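Local coordinates for protein pectinesterase (Sitophilus oryzae, PDB 4PMH) that probably helps digest plant cell walls by hydrolysing the methyl esters of pectin, releasing methanol and leaving de-esterified galacturonate units within the chain, at residues A301-P304 / G305-P308; P11-T14 / A15-N19; S118-G121 / S122-S126. All coordinates share one frame; numbering follows the deposited sequence.

How the contacts relate
The three contacts, two turns and one helix N-cap, are local and separate, spread over the parallel beta-helix fold that pectin methylesterases share. Along the chain contact 2 comes first, then contact 3, then contact 1. Contacts 1 and 2 are the nearer pair, with centres about 25 Å apart and nearest atoms about 14 Å apart; contact 1 leads into strand 311-315, and contact 2 packs against its sheet neighbour, strand 355-359. Contact 3, at the C-terminal end of helix 113-120 and the loop that follows, lies about 40 Å from contact 1 and about 50 Å from contact 2, centre to centre, across the chain's centre from contact 2. Of the three, contact 1 comes near residues thought to bind substrate.

Contact 1: A301-P304 / G305-P308; sequences AYVP and GTSP
The ring of Y302 overlaps S307 obliquely, its CD1 lying 3.5 Å from S307 CB, and carries on to P308, whose carbonyl O meets the ring edge in plane at 3.3 Å from Y302 CE1. With CG anti to the backbone N (chi1 -179°), beside the carbonyl carbon, the end of the ring comes close to S307 and P308. Between these ends V303-P304-G305-T306 forms a type II beta turn: T306 N donates to V303 O at 3.0 Å, and G305 takes the positive phi of the third turn position. S307 N reaches the same V303 O at 2.8 Å and lies in the carbonyl plane, whereas T306 N stands above it; one oxygen thus holds both donors. S307 OG, turned beside its own backbone N, accepts from V303 N at 2.8 Å in an almost straight bond, so a side chain completes the closure. The side chains of V303 and T306, the turn's first and last residues, lie side by side and point the same way, with V303 CG1 3.7 Å from T306 CB. A water ties Y302 OH, G305 N and S307 O together, and Y302 OH is also bonded to D351 O, while R336 makes a cation-pi contact with the ring. The side chain of P308 is about 7 Å from that of W292, a probable substrate-binding residue, and this surface loop joins strand 286-290 to strand 311-315.

Contact 2: P11-T14 / A15-N19; sequences PILT and ASESN
T14 turns OG1 into the position between its backbone N and carbonyl carbon (chi1 66°), while E17 sets CG beside its own N (chi1 -76°) and runs on extended, and these torsions bring each side chain to the other's backbone N-H. E17 N donates to T14 OG1 at 3.0 Å, and T14 N donates to E17 OE1 at 2.9 Å, both in nearly straight bonds. This reciprocal pair is a capping box: T14 is the N-cap of the short, weakly bonded helix 15-18, and E17, three residues on, completes it. The carboxylate oxygen is met on its anti side, with the donor 28° out of the carboxylate plane. The two side chains pass at an angle, so that E17 CG comes within 3.2 Å of T14 OG1 and T14 CG2 lies 3.6 Å from E17 OE1. A further link follows the helix itself, S18 N donating to T14 O at 2.9 Å. L13 flanks the box from the chain before it, its CD2 3.8 Å from E17 OE1 and its CB 4.1 Å from E17 CB. The same OE1 forms a salt bridge with R346, which also donates to I12 O; the arginine therefore fixes both the glutamate and the incoming chain. Its charge, together with the helix start, would probably favour the ionised carboxylate. The cap lies away from the probable active site. Its buried inner side packs on strand 355-359: L13 touches W357 and S18 touches Y359, and the backbone of L13 is hydrogen-bonded to E358. Helix 15-18 thus lies beside strand 355-359, the last strand of the chain and an edge of the large parallel sheet.

Contact 3: S118-G121 / S122-S126; sequences SLVG and SLFNS
V120 O receives the backbone N-H of L123 at 2.9 Å, the shortest hydrogen bond here, with the donor well above the carbonyl plane. Two side chains crowd the same oxygen: L123 CB comes to 3.3 Å from V120 O, and F124 CD2 to 3.5 Å from V120 O. One residue further along, G121 O takes F124 N at 3.1 Å, again from above the carbonyl plane, and the ring edge of F124 faces this second oxygen near its plane. Each bond spans three residues, and the backbone angles at G121, S122 and L123 make two overlapping type I beta turns, a tight coil continuing from helix 113-120 until F124 swings into an extended conformation. Side chains follow the same course. L123 holds CG beside its backbone N (chi1 -66°), which lays the chain back over the carbonyl of V120, with CD1 4.2 Å from V120 CB. F124, also with CG beside its N (chi1 -60°), places its ring edge atom CE2 4.4 Å from V120 CG2. These apolar touches are loose; the two hydrogen bonds close the two turns. V120 is the buried residue of the set and rests on Y134 of helix 131-138. The F124 ring stacks on Y134 as well and meets the ring of Y81, and thus touches both helix 131-138 and strand 80-82. L123 touches T50 and E78.

Contact 1: A301-P304 / G305-P308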
ATOM      1  N   ALA A 301      12.383   6.674  22.593  1.00 23.65           N
ATOM      2  CA  ALA A 301      12.010   7.944  21.960  1.00 23.58           C
ATOM      3  C   ALA A 301      10.526   8.066  21.624  1.00 22.35           C
ATOM      4  O   ALA A 301      10.090   9.108  21.133  1.00 21.39           O
ATOM      5  CB  ALA A 301      12.854   8.179  20.719  1.00 23.52           C
ATOM      6  N   TYR A 302       9.755   7.021  21.902  1.00 21.38           N
ATOM      7  CA  TYR A 302       8.318   7.020  21.600  1.00 20.84           C
ATOM      8  C   TYR A 302       7.538   7.939  22.554  1.00 20.41           C
ATOM      9  O   TYR A 302       7.598   7.791  23.777  1.00 19.52           O
ATOM     10  CB  TYR A 302       7.749   5.587  21.632  1.00 20.75           C
ATOM     11  CG  TYR A 302       6.273   5.520  21.303  1.00 20.46           C
ATOM     12  CD1 TYR A 302       5.818   5.550  19.993  1.00 21.21           C
ATOM     13  CD2 TYR A 302       5.336   5.445  22.314  1.00 20.91           C
ATOM     14  CE1 TYR A 302       4.454   5.500  19.702  1.00 21.16           C
ATOM     15  CE2 TYR A 302       3.992   5.406  22.034  1.00 21.17           C
ATOM     16  CZ  TYR A 302       3.558   5.435  20.724  1.00 21.18           C
ATOM     17  OH  TYR A 302       2.200   5.378  20.491  1.00 23.45           O
ATOM     18  N   VAL A 303       6.822   8.897  21.967  1.00 20.34           N
ATOM     19  CA  VAL A 303       5.988   9.834  22.690  1.00 21.04           C
ATOM     20  C   VAL A 303       4.512   9.573  22.358  1.00 20.82           C
ATOM     21  O   VAL A 303       4.049   9.937  21.272  1.00 18.86           O
ATOM     22  CB  VAL A 303       6.342  11.290  22.316  1.00 21.70           C
ATOM     23  CG1 VAL A 303       5.505  12.274  23.118  1.00 21.92           C
ATOM     24  CG2 VAL A 303       7.822  11.548  22.556  1.00 22.48           C
ATOM     25  N   PRO A 304       3.777   8.927  23.285  1.00 21.26           N
ATOM     26  CA  PRO A 304       2.348   8.634  23.075  1.00 21.66           C
ATOM     27  C   PRO A 304       1.548   9.895  22.795  1.00 21.57           C
ATOM     28  O   PRO A 304       1.660  10.861  23.550  1.00 21.78           O
ATOM     29  CB  PRO A 304       1.900   8.002  24.400  1.00 22.04           C
ATOM     30  CG  PRO A 304       3.145   7.524  25.062  1.00 22.25           C
ATOM     31  CD  PRO A 304       4.292   8.352  24.546  1.00 21.54           C
ATOM     32  N   GLY A 305       0.785   9.900  21.705  1.00 20.15           N
ATOM     33  CA  GLY A 305       0.039  11.089  21.269  1.00 20.67           C
ATOM     34  C   GLY A 305       0.761  11.999  20.281  1.00 20.42           C
ATOM     35  O   GLY A 305       0.129  12.846  19.652  1.00 21.12           O
ATOM     36  N   THR A 306       2.081  11.837  20.143  1.00 19.95           N
ATOM     37  CA  THR A 306       2.873  12.622  19.202  1.00 20.10           C
ATOM     38  C   THR A 306       3.520  11.710  18.140  1.00 20.09           C
ATOM     39  O   THR A 306       3.414  11.996  16.934  1.00 21.18           O
ATOM     40  CB  THR A 306       3.940  13.459  19.943  1.00 21.61           C
ATOM     41  OG1 THR A 306       3.295  14.371  20.847  1.00 22.00           O
ATOM     42  CG2 THR A 306       4.800  14.244  18.977  1.00 22.90           C
ATOM     43  N   SER A 307       4.183  10.635  18.582  1.00 18.02           N
ATOM     44  CA  SER A 307       4.765   9.650  17.669  1.00 17.47           C
ATOM     45  C   SER A 307       3.671   8.935  16.875  1.00 16.57           C
ATOM     46  O   SER A 307       2.531   8.884  17.326  1.00 15.85           O
ATOM     47  CB  SER A 307       5.625   8.639  18.415  1.00 17.15           C
ATOM     48  OG  SER A 307       6.623   9.279  19.195  1.00 17.20           O
ATOM     49  N   PRO A 308       4.009   8.403  15.680  1.00 16.47           N
ATOM     50  CA  PRO A 308       3.026   7.622  14.936  1.00 15.84           C
ATOM     51  C   PRO A 308       2.563   6.454  15.768  1.00 15.02           C
ATOM     52  O   PRO A 308       3.325   5.954  16.610  1.00 14.47           O
ATOM     53  CB  PRO A 308       3.809   7.087  13.732  1.00 16.44           C
ATOM     54  CG  PRO A 308       5.038   7.905  13.630  1.00 17.22           C
ATOM     55  CD  PRO A 308       5.316   8.460  14.996  1.00 16.93           C
TER
HETATM   56  O   HOH W   1       1.462   7.955  19.676  1.00 18.96           O
HETATM   57  O   HOH W   2       1.519  13.765  22.878  1.00 39.03           O

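Contact 2: P11-T14 / A15-N19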
ATOM      1  N   PRO A  11      -6.128  -8.586  20.599  1.00 14.65           N
ATOM      2  CA  PRO A  11      -7.378  -7.934  20.963  1.00 14.58           C
ATOM      3  C   PRO A  11      -8.408  -7.988  19.852  1.00 13.93           C
ATOM      4  O   PRO A  11      -8.065  -7.913  18.664  1.00 14.84           O
ATOM      5  CB  PRO A  11      -6.968  -6.492  21.277  1.00 15.19           C
ATOM      6  CG  PRO A  11      -5.592  -6.314  20.737  1.00 15.68           C
ATOM      7  CD  PRO A  11      -4.989  -7.657  20.503  1.00 15.14           C
ATOM      8  N   ILE A  12      -9.658  -8.140  20.256  1.00 13.28           N
ATOM      9  CA  ILE A  12     -10.788  -8.263  19.355  1.00 12.98           C
ATOM     10  C   ILE A  12     -11.825  -7.218  19.719  1.00 13.04           C
ATOM     11  O   ILE A  12     -12.175  -7.069  20.877  1.00 13.94           O
ATOM     12  CB  ILE A  12     -11.454  -9.666  19.471  1.00 12.53           C
ATOM     13  CG1 ILE A  12     -10.435 -10.777  19.230  1.00 12.61           C
ATOM     14  CG2 ILE A  12     -12.671  -9.785  18.549  1.00 12.33           C
ATOM     15  CD1 ILE A  12      -9.794 -10.805  17.852  1.00 12.44           C
ATOM     16  N   LEU A  13     -12.330  -6.510  18.726  1.00 13.53           N
ATOM     17  CA  LEU A  13     -13.383  -5.521  18.936  1.00 13.54           C
ATOM     18  C   LEU A  13     -14.695  -6.176  19.390  1.00 13.75           C
ATOM     19  O   LEU A  13     -15.041  -7.277  18.956  1.00 13.27           O
ATOM     20  CB  LEU A  13     -13.657  -4.759  17.644  1.00 14.00           C
ATOM     21  CG  LEU A  13     -12.537  -3.906  17.021  1.00 14.08           C
ATOM     22  CD1 LEU A  13     -13.049  -3.221  15.761  1.00 14.49           C
ATOM     23  CD2 LEU A  13     -11.976  -2.879  17.987  1.00 14.26           C
ATOM     24  N   THR A  14     -15.430  -5.464  20.228  1.00 13.28           N
ATOM     25  CA  THR A  14     -16.784  -5.849  20.576  1.00 13.28           C
ATOM     26  C   THR A  14     -17.705  -5.559  19.416  1.00 13.66           C
ATOM     27  O   THR A  14     -17.379  -4.745  18.544  1.00 13.20           O
ATOM     28  CB  THR A  14     -17.281  -5.091  21.817  1.00 13.31           C
ATOM     29  OG1 THR A  14     -17.407  -3.690  21.532  1.00 12.95           O
ATOM     30  CG2 THR A  14     -16.322  -5.282  22.983  1.00 13.00           C
ATOM     31  N   ALA A  15     -18.881  -6.178  19.423  1.00 14.38           N
ATOM     32  CA  ALA A  15     -19.886  -5.897  18.391  1.00 15.28           C
ATOM     33  C   ALA A  15     -20.211  -4.414  18.291  1.00 15.08           C
ATOM     34  O   ALA A  15     -20.431  -3.875  17.200  1.00 16.13           O
ATOM     35  CB  ALA A  15     -21.153  -6.703  18.646  1.00 16.20           C
ATOM     36  N   SER A  16     -20.256  -3.753  19.436  1.00 15.82           N
ATOM     37  CA  SER A  16     -20.592  -2.329  19.510  1.00 15.83           C
ATOM     38  C   SER A  16     -19.467  -1.476  18.901  1.00 15.40           C
ATOM     39  O   SER A  16     -19.696  -0.610  18.061  1.00 15.85           O
ATOM     40  CB  SER A  16     -20.793  -1.964  20.988  1.00 16.51           C
ATOM     41  OG  SER A  16     -21.306  -0.671  21.125  1.00 17.94           O
ATOM     42  N   GLU A  17     -18.254  -1.728  19.365  1.00 14.91           N
ATOM     43  CA  GLU A  17     -17.054  -1.120  18.782  1.00 15.20           C
ATOM     44  C   GLU A  17     -16.958  -1.282  17.249  1.00 15.95           C
ATOM     45  O   GLU A  17     -16.590  -0.330  16.536  1.00 15.18           O
ATOM     46  CB  GLU A  17     -15.830  -1.722  19.454  1.00 14.22           C
ATOM     47  CG  GLU A  17     -15.568  -1.180  20.853  1.00 14.06           C
ATOM     48  CD  GLU A  17     -14.453  -1.925  21.566  1.00 13.83           C
ATOM     49  OE1 GLU A  17     -14.139  -3.060  21.151  1.00 14.79           O
ATOM     50  OE2 GLU A  17     -13.902  -1.419  22.571  1.00 14.17           O
ATOM     51  N   SER A  18     -17.302  -2.475  16.751  1.00 17.83           N
ATOM     52  CA  SER A  18     -17.266  -2.759  15.310  1.00 19.37           C
ATOM     53  C   SER A  18     -18.085  -1.784  14.486  1.00 19.61           C
ATOM     54  O   SER A  18     -17.708  -1.471  13.367  1.00 16.99           O
ATOM     55  CB  SER A  18     -17.706  -4.201  14.994  1.00 21.24           C
ATOM     56  OG  SER A  18     -19.111  -4.366  15.106  1.00 24.82           O
ATOM     57  N   ASN A  19     -19.195  -1.283  15.039  1.00 21.57           N
ATOM     58  CA  ASN A  19     -20.053  -0.337  14.304  1.00 24.23           C
ATOM     59  C   ASN A  19     -19.362   1.005  13.985  1.00 24.32           C
ATOM     60  O   ASN A  19     -19.826   1.750  13.113  1.00 26.18           O
ATOM     61  CB  ASN A  19     -21.376  -0.067  15.059  1.00 24.93           C
ATOM     62  CG  ASN A  19     -22.230  -1.307  15.235  1.00 26.54           C
ATOM     63  OD1 ASN A  19     -22.610  -1.665  16.361  1.00 28.86           O
ATOM     64  ND2 ASN A  19     -22.548  -1.970  14.133  1.00 27.81           N
TER

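Contact 3: S118-G121 / S122-S126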
ATOM      1  N   SER A 118      20.195   5.727 -15.699  1.00 22.37           N
ATOM      2  CA  SER A 118      20.322   4.830 -16.850  1.00 23.51           C
ATOM      3  C   SER A 118      19.032   4.090 -17.089  1.00 23.04           C
ATOM      4  O   SER A 118      18.608   3.933 -18.227  1.00 22.78           O
ATOM      5  CB  SER A 118      21.454   3.820 -16.668  1.00 25.18           C
ATOM      6  OG  SER A 118      22.697   4.489 -16.687  1.00 27.72           O
ATOM      7  N   LEU A 119      18.399   3.652 -16.009  1.00 22.21           N
ATOM      8  CA  LEU A 119      17.199   2.854 -16.127  1.00 23.28           C
ATOM      9  C   LEU A 119      15.975   3.657 -16.603  1.00 21.05           C
ATOM     10  O   LEU A 119      15.229   3.183 -17.459  1.00 19.98           O
ATOM     11  CB  LEU A 119      16.913   2.150 -14.795  1.00 24.45           C
ATOM     12  CG  LEU A 119      15.894   1.011 -14.806  1.00 26.83           C
ATOM     13  CD1 LEU A 119      16.426  -0.196 -15.570  1.00 27.29           C
ATOM     14  CD2 LEU A 119      15.518   0.621 -13.375  1.00 27.22           C
ATOM     15  N   VAL A 120      15.762   4.857 -16.066  1.00 19.67           N
ATOM     16  CA  VAL A 120      14.508   5.605 -16.363  1.00 19.12           C
ATOM     17  C   VAL A 120      14.680   6.995 -16.981  1.00 18.05           C
ATOM     18  O   VAL A 120      13.686   7.637 -17.371  1.00 15.44           O
ATOM     19  CB  VAL A 120      13.650   5.759 -15.093  1.00 19.68           C
ATOM     20  CG1 VAL A 120      13.438   4.401 -14.429  1.00 20.74           C
ATOM     21  CG2 VAL A 120      14.283   6.745 -14.123  1.00 19.31           C
ATOM     22  N   GLY A 121      15.929   7.452 -17.092  1.00 16.51           N
ATOM     23  CA  GLY A 121      16.194   8.825 -17.460  1.00 16.83           C
ATOM     24  C   GLY A 121      15.611   9.208 -18.803  1.00 17.26           C
ATOM     25  O   GLY A 121      15.157  10.348 -18.992  1.00 17.92           O
ATOM     26  N   SER A 122      15.598   8.257 -19.736  1.00 17.56           N
ATOM     27  CA  SER A 122      15.083   8.518 -21.071  1.00 18.75           C
ATOM     28  C   SER A 122      13.564   8.705 -21.105  1.00 18.09           C
ATOM     29  O   SER A 122      13.010   9.015 -22.151  1.00 18.62           O
ATOM     30  CB  SER A 122      15.511   7.419 -22.054  1.00 19.87           C
ATOM     31  OG  SER A 122      14.998   6.144 -21.687  1.00 21.92           O
ATOM     32  N   LEU A 123      12.892   8.555 -19.978  1.00 17.88           N
ATOM     33  CA  LEU A 123      11.458   8.834 -19.924  1.00 17.71           C
ATOM     34  C   LEU A 123      11.151  10.314 -19.679  1.00 18.12           C
ATOM     35  O   LEU A 123       9.984  10.721 -19.777  1.00 17.26           O
ATOM     36  CB  LEU A 123      10.793   7.982 -18.840  1.00 18.12           C
ATOM     37  CG  LEU A 123      10.814   6.482 -19.116  1.00 18.28           C
ATOM     38  CD1 LEU A 123      10.484   5.719 -17.844  1.00 18.69           C
ATOM     39  CD2 LEU A 123       9.843   6.122 -20.238  1.00 18.88           C
ATOM     40  N   PHE A 124      12.182  11.112 -19.371  1.00 17.03           N
ATOM     41  CA  PHE A 124      11.960  12.455 -18.836  1.00 17.54           C
ATOM     42  C   PHE A 124      12.762  13.545 -19.555  1.00 18.30           C
ATOM     43  O   PHE A 124      13.987  13.458 -19.672  1.00 20.65           O
ATOM     44  CB  PHE A 124      12.235  12.473 -17.327  1.00 16.57           C
ATOM     45  CG  PHE A 124      11.352  11.539 -16.553  1.00 16.16           C
ATOM     46  CD1 PHE A 124      10.047  11.899 -16.234  1.00 16.11           C
ATOM     47  CD2 PHE A 124      11.821  10.312 -16.141  1.00 16.18           C
ATOM     48  CE1 PHE A 124       9.223  11.042 -15.536  1.00 16.83           C
ATOM     49  CE2 PHE A 124      11.015   9.444 -15.435  1.00 16.46           C
ATOM     50  CZ  PHE A 124       9.709   9.807 -15.124  1.00 17.20           C
ATOM     51  N   ASN A 125      12.042  14.532 -20.082  1.00 18.01           N
ATOM     52  CA  ASN A 125      12.648  15.779 -20.564  1.00 18.41           C
ATOM     53  C   ASN A 125      12.400  16.883 -19.529  1.00 18.29           C
ATOM     54  O   ASN A 125      11.379  16.870 -18.815  1.00 17.11           O
ATOM     55  CB  ASN A 125      12.073  16.147 -21.953  1.00 19.12           C
ATOM     56  CG  ASN A 125      12.618  17.460 -22.502  1.00 19.51           C
ATOM     57  OD1 ASN A 125      12.193  18.532 -22.086  1.00 20.48           O
ATOM     58  ND2 ASN A 125      13.531  17.378 -23.475  1.00 20.42           N
ATOM     59  N   SER A 126      13.317  17.844 -19.447  1.00 18.67           N
ATOM     60  CA  SER A 126      13.233  18.912 -18.434  1.00 18.58           C
ATOM     61  C   SER A 126      11.973  19.777 -18.525  1.00 17.34           C
ATOM     62  O   SER A 126      11.598  20.440 -17.557  1.00 17.54           O
ATOM     63  CB  SER A 126      14.488  19.798 -18.495  1.00 19.63           C
ATOM     64  OG  SER A 126      14.551  20.423 -19.754  1.00 20.62           O
TER